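Local atomic coordinates of heme oxygenase 1 (Synechocystis sp., PDB entry 1WE1), a protein that binds heme and probably opens its ring with oxygen, releasing biliverdin IXalpha, carbon monoxide and iron, a key step toward the chromophores of photosynthetic antennae. Residues A[76-87]-A[148-158]. Numbering follows the deposited sequence.
Sequences RKQSLEQDLQFY and LHDGGTAFYEF
R76 NH1 donates hydrogen bonds to two backbone carbonyls of the loop 148-158: E157 O at 3.0 Å, with a nearly straight N-H...O angle of 173°, and F155 O at 3.2 Å. Both oxygens lie in the guanidinium plane, although each is approached from above its own carbonyl plane. The flat group also stacks on F158, with planes 10° apart and R76 CZ over the ring face, 4.0 Å from the F158 ring centroid: a cation-pi contact. With chi1 at -63°, CG stands anti to the carbonyl carbon, and CB and CG lie near F155 CE2; bends at chi2 and chi3 then carry the guanidinium to the carbonyls and the F158 ring. A water joins NH2 to E157 O, while L74 O accepts from NE.

One helical turn further on, L80 lies alongside F155. D83 receives two successive loop amides: A154 N reaches the syn lone pair of OD2 at 2.9 Å, and F155 N meets OD1 on the syn side, out of the carboxylate plane, at 3.3 Å. Waters link OD2 to G152 N and OD1 to G152 O, the oxygen to which Y87 OH donates at 2.9 Å. The F86 ring covers the G151-G152 peptide with one face, and a side chain at G152 would collide with F86 CE2 and Y87 OH.

Behind this layer, Y50 of helix 36-59 meets the F155 ring, and E157 is salt-bridged to K139 of helix 120-146. An alanine in place of R76 would probably leave the F155 and E157 carbonyls without their charged donor and uncover one face of F158.

The contact thus fastens the loop between helices 120-146 and 164-176 to helix 77-88 and to R76 just ahead of it, with the side chain of F155 about 9 Å from the bound heme. Its chemistry is complementary: a probable cation collects carbonyls at one end, and a probable carboxylate collects amides further along.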
loop_
_atom_site.group_PDB
_atom_site.type_symbol
_atom_site.label_atom_id
_atom_site.label_comp_id
_atom_site.label_asym_id
_atom_site.label_seq_id
_atom_site.Cartn_x
_atom_site.Cartn_y
_atom_site.Cartn_z
ATOM N N ARG A 76 -0.058 1.187 -9.428
ATOM C CA ARG A 76 1.231 0.697 -8.954
ATOM C C ARG A 76 1.606 -0.703 -9.476
ATOM O O ARG A 76 2.754 -1.114 -9.356
ATOM C CB ARG A 76 1.246 0.651 -7.412
ATOM C CG ARG A 76 1.095 1.986 -6.673
ATOM C CD ARG A 76 2.242 2.966 -6.954
ATOM N NE ARG A 76 2.187 3.476 -8.320
ATOM C CZ ARG A 76 3.179 4.116 -8.930
ATOM N NH1 ARG A 76 4.328 4.333 -8.299
ATOM N NH2 ARG A 76 3.029 4.535 -10.179
ATOM N N LYS A 77 0.664 -1.433 -10.059
ATOM C CA LYS A 77 0.979 -2.788 -10.500
ATOM C C LYS A 77 2.281 -2.939 -11.298
ATOM O O LYS A 77 3.167 -3.708 -10.905
ATOM C CB LYS A 77 -0.174 -3.388 -11.299
ATOM C CG LYS A 77 0.044 -4.860 -11.567
ATOM C CD LYS A 77 -0.927 -5.391 -12.592
ATOM C CE LYS A 77 -0.674 -6.869 -12.862
ATOM N NZ LYS A 77 -1.616 -7.351 -13.916
ATOM N N GLN A 78 2.392 -2.216 -12.411
ATOM C CA GLN A 78 3.578 -2.279 -13.263
ATOM C C GLN A 78 4.885 -1.927 -12.538
ATOM O O GLN A 78 5.881 -2.641 -12.666
ATOM C CB GLN A 78 3.409 -1.358 -14.477
ATOM C CG GLN A 78 2.262 -1.734 -15.418
ATOM C CD GLN A 78 0.895 -1.747 -14.728
ATOM O OE1 GLN A 78 0.611 -0.924 -13.842
ATOM N NE2 GLN A 78 0.036 -2.675 -15.148
ATOM N N SER A 79 4.888 -0.831 -11.786
ATOM C CA SER A 79 6.088 -0.423 -11.067
ATOM C C SER A 79 6.490 -1.505 -10.074
ATOM O O SER A 79 7.675 -1.736 -9.840
ATOM C CB SER A 79 5.858 0.907 -10.330
ATOM O OG SER A 79 5.106 0.737 -9.135
ATOM N N LEU A 80 5.492 -2.174 -9.504
ATOM C CA LEU A 80 5.712 -3.238 -8.536
ATOM C C LEU A 80 6.264 -4.482 -9.251
ATOM O O LEU A 80 7.004 -5.284 -8.660
ATOM C CB LEU A 80 4.394 -3.546 -7.826
ATOM C CG LEU A 80 4.310 -3.602 -6.293
ATOM C CD1 LEU A 80 5.287 -2.662 -5.621
ATOM C CD2 LEU A 80 2.891 -3.257 -5.897
ATOM N N GLU A 81 5.906 -4.651 -10.520
ATOM C CA GLU A 81 6.423 -5.780 -11.274
ATOM C C GLU A 81 7.900 -5.503 -11.519
ATOM O O GLU A 81 8.731 -6.418 -11.531
ATOM C CB GLU A 81 5.704 -5.932 -12.614
ATOM C CG GLU A 81 4.278 -6.426 -12.494
ATOM C CD GLU A 81 3.654 -6.757 -13.835
ATOM O OE1 GLU A 81 2.537 -7.322 -13.844
ATOM O OE2 GLU A 81 4.279 -6.451 -14.877
ATOM N N GLN A 82 8.222 -4.230 -11.707
ATOM C CA GLN A 82 9.599 -3.834 -11.932
ATOM C C GLN A 82 10.428 -4.154 -10.698
ATOM O O GLN A 82 11.565 -4.610 -10.803
ATOM C CB GLN A 82 9.669 -2.344 -12.281
ATOM C CG GLN A 82 9.409 -2.070 -13.770
ATOM C CD GLN A 82 9.253 -0.586 -14.102
ATOM O OE1 GLN A 82 9.942 0.271 -13.534
ATOM N NE2 GLN A 82 8.355 -0.279 -15.040
ATOM N N ASP A 83 9.846 -3.946 -9.525
ATOM C CA ASP A 83 10.553 -4.242 -8.292
ATOM C C ASP A 83 10.752 -5.746 -8.074
ATOM O O ASP A 83 11.778 -6.157 -7.559
ATOM C CB ASP A 83 9.816 -3.616 -7.104
ATOM C CG ASP A 83 10.005 -2.102 -7.028
ATOM O OD1 ASP A 83 9.425 -1.470 -6.114
ATOM O OD2 ASP A 83 10.736 -1.538 -7.873
ATOM N N LEU A 84 9.775 -6.561 -8.459
ATOM C CA LEU A 84 9.889 -8.010 -8.305
ATOM C C LEU A 84 11.031 -8.512 -9.191
ATOM O O LEU A 84 11.802 -9.404 -8.812
ATOM C CB LEU A 84 8.566 -8.701 -8.695
ATOM C CG LEU A 84 7.389 -8.481 -7.722
ATOM C CD1 LEU A 84 6.038 -8.775 -8.385
ATOM C CD2 LEU A 84 7.603 -9.353 -6.490
ATOM N N GLN A 85 11.121 -7.930 -10.380
ATOM C CA GLN A 85 12.163 -8.276 -11.331
ATOM C C GLN A 85 13.522 -8.059 -10.665
ATOM O O GLN A 85 14.415 -8.896 -10.763
ATOM C CB GLN A 85 12.048 -7.381 -12.568
ATOM C CG GLN A 85 13.216 -7.488 -13.536
ATOM C CD GLN A 85 12.946 -8.445 -14.670
ATOM O OE1 GLN A 85 12.889 -9.657 -14.479
ATOM N NE2 GLN A 85 12.771 -7.901 -15.868
ATOM N N PHE A 86 13.659 -6.929 -9.983
ATOM C CA PHE A 86 14.889 -6.574 -9.299
ATOM C C PHE A 86 15.215 -7.478 -8.095
ATOM O O PHE A 86 16.360 -7.913 -7.929
ATOM C CB PHE A 86 14.819 -5.111 -8.847
ATOM C CG PHE A 86 15.982 -4.689 -7.997
ATOM C CD1 PHE A 86 17.209 -4.372 -8.579
ATOM C CD2 PHE A 86 15.872 -4.677 -6.611
ATOM C CE1 PHE A 86 18.320 -4.052 -7.790
ATOM C CE2 PHE A 86 16.969 -4.361 -5.813
ATOM C CZ PHE A 86 18.201 -4.049 -6.406
ATOM N N TYR A 87 14.223 -7.759 -7.257
ATOM C CA TYR A 87 14.439 -8.594 -6.082
ATOM C C TYR A 87 14.460 -10.088 -6.367
ATOM O O TYR A 87 15.121 -10.845 -5.658
ATOM C CB TYR A 87 13.372 -8.297 -5.031
ATOM C CG TYR A 87 13.521 -6.934 -4.425
ATOM C CD1 TYR A 87 12.684 -5.890 -4.793
ATOM C CD2 TYR A 87 14.544 -6.671 -3.531
ATOM C CE1 TYR A 87 12.869 -4.615 -4.285
ATOM C CE2 TYR A 87 14.744 -5.407 -3.021
ATOM C CZ TYR A 87 13.904 -4.377 -3.398
ATOM O OH TYR A 87 14.105 -3.115 -2.873
ATOM N N LEU A 148 20.269 0.611 -2.706
ATOM C CA LEU A 148 19.618 0.513 -4.012
ATOM C C LEU A 148 19.922 1.761 -4.842
ATOM O O LEU A 148 19.012 2.525 -5.182
ATOM C CB LEU A 148 18.095 0.370 -3.865
ATOM C CG LEU A 148 17.513 -0.820 -3.105
ATOM C CD1 LEU A 148 18.347 -2.052 -3.391
ATOM C CD2 LEU A 148 17.499 -0.527 -1.624
ATOM N N HIS A 149 21.201 1.961 -5.162
ATOM C CA HIS A 149 21.631 3.118 -5.949
ATOM C C HIS A 149 20.591 3.415 -7.025
ATOM O O HIS A 149 20.256 4.575 -7.275
ATOM C CB HIS A 149 22.997 2.849 -6.594
ATOM C CG HIS A 149 24.012 2.287 -5.644
ATOM N ND1 HIS A 149 23.971 0.982 -5.201
ATOM C CD2 HIS A 149 25.078 2.857 -5.035
ATOM C CE1 HIS A 149 24.969 0.772 -4.359
ATOM N NE2 HIS A 149 25.656 1.894 -4.241
ATOM N N ASP A 150 20.082 2.355 -7.650
ATOM C CA ASP A 150 19.054 2.477 -8.678
ATOM C C ASP A 150 18.401 1.121 -8.924
ATOM O O ASP A 150 19.075 0.144 -9.261
ATOM C CB ASP A 150 19.646 3.012 -9.986
ATOM C CG ASP A 150 18.853 4.184 -10.541
ATOM O OD1 ASP A 150 17.604 4.100 -10.586
ATOM O OD2 ASP A 150 19.478 5.190 -10.936
ATOM N N GLY A 151 17.083 1.073 -8.757
ATOM C CA GLY A 151 16.353 -0.166 -8.933
ATOM C C GLY A 151 15.907 -0.669 -7.573
ATOM O O GLY A 151 16.633 -0.535 -6.582
ATOM N N GLY A 152 14.707 -1.235 -7.512
ATOM C CA GLY A 152 14.208 -1.743 -6.249
ATOM C C GLY A 152 13.258 -0.800 -5.535
ATOM O O GLY A 152 12.698 -1.156 -4.499
ATOM N N THR A 153 13.067 0.398 -6.079
ATOM C CA THR A 153 12.169 1.367 -5.461
ATOM C C THR A 153 11.217 2.030 -6.452
ATOM O O THR A 153 10.720 3.115 -6.206
ATOM C CB THR A 153 12.956 2.473 -4.728
ATOM O OG1 THR A 153 13.860 3.106 -5.643
ATOM C CG2 THR A 153 13.746 1.888 -3.568
ATOM N N ALA A 154 10.954 1.371 -7.570
ATOM C CA ALA A 154 10.058 1.927 -8.572
ATOM C C ALA A 154 8.649 2.190 -8.009
ATOM O O ALA A 154 7.894 3.011 -8.544
ATOM C CB ALA A 154 9.985 0.978 -9.763
ATOM N N PHE A 155 8.316 1.493 -6.924
ATOM C CA PHE A 155 7.013 1.599 -6.267
ATOM C C PHE A 155 6.729 2.947 -5.613
ATOM O O PHE A 155 5.585 3.375 -5.537
ATOM C CB PHE A 155 6.875 0.494 -5.216
ATOM C CG PHE A 155 5.617 0.584 -4.392
ATOM C CD1 PHE A 155 5.682 0.841 -3.030
ATOM C CD2 PHE A 155 4.364 0.386 -4.978
ATOM C CE1 PHE A 155 4.520 0.894 -2.263
ATOM C CE2 PHE A 155 3.194 0.438 -4.219
ATOM C CZ PHE A 155 3.271 0.691 -2.863
ATOM N N TYR A 156 7.770 3.613 -5.138
ATOM C CA TYR A 156 7.624 4.906 -4.481
ATOM C C TYR A 156 7.695 6.077 -5.487
ATOM O O TYR A 156 7.550 7.244 -5.117
ATOM C CB TYR A 156 8.727 5.046 -3.426
ATOM C CG TYR A 156 8.754 3.920 -2.413
ATOM C CD1 TYR A 156 7.800 3.849 -1.392
ATOM C CD2 TYR A 156 9.724 2.918 -2.480
ATOM C CE1 TYR A 156 7.809 2.808 -0.462
ATOM C CE2 TYR A 156 9.746 1.867 -1.552
ATOM C CZ TYR A 156 8.786 1.818 -0.550
ATOM O OH TYR A 156 8.781 0.776 0.352
ATOM N N GLU A 157 7.905 5.758 -6.758
ATOM C CA GLU A 157 8.021 6.780 -7.785
ATOM C C GLU A 157 6.815 6.859 -8.713
ATOM O O GLU A 157 6.558 5.943 -9.498
ATOM C CB GLU A 157 9.277 6.529 -8.626
ATOM C CG GLU A 157 10.573 6.458 -7.830
ATOM C CD GLU A 157 11.670 5.682 -8.559
ATOM O OE1 GLU A 157 12.774 5.526 -7.982
ATOM O OE2 GLU A 157 11.425 5.222 -9.704
ATOM N N PHE A 158 6.079 7.961 -8.621
ATOM C CA PHE A 158 4.931 8.168 -9.493
ATOM C C PHE A 158 5.449 8.938 -10.703
ATOM O O PHE A 158 5.628 10.155 -10.670
ATOM C CB PHE A 158 3.819 8.948 -8.773
ATOM C CG PHE A 158 3.113 8.150 -7.705
ATOM C CD1 PHE A 158 3.665 8.011 -6.438
ATOM C CD2 PHE A 158 1.922 7.493 -7.989
ATOM C CE1 PHE A 158 3.043 7.224 -5.468
ATOM C CE2 PHE A 158 1.292 6.705 -7.029
ATOM C CZ PHE A 158 1.853 6.568 -5.766
HETATM O O HOH W 1 5.304 5.027 -11.663
HETATM O O HOH W 2 12.998 -1.797 -9.906
HETATM O O HOH W 3 10.323 -1.245 -3.495
#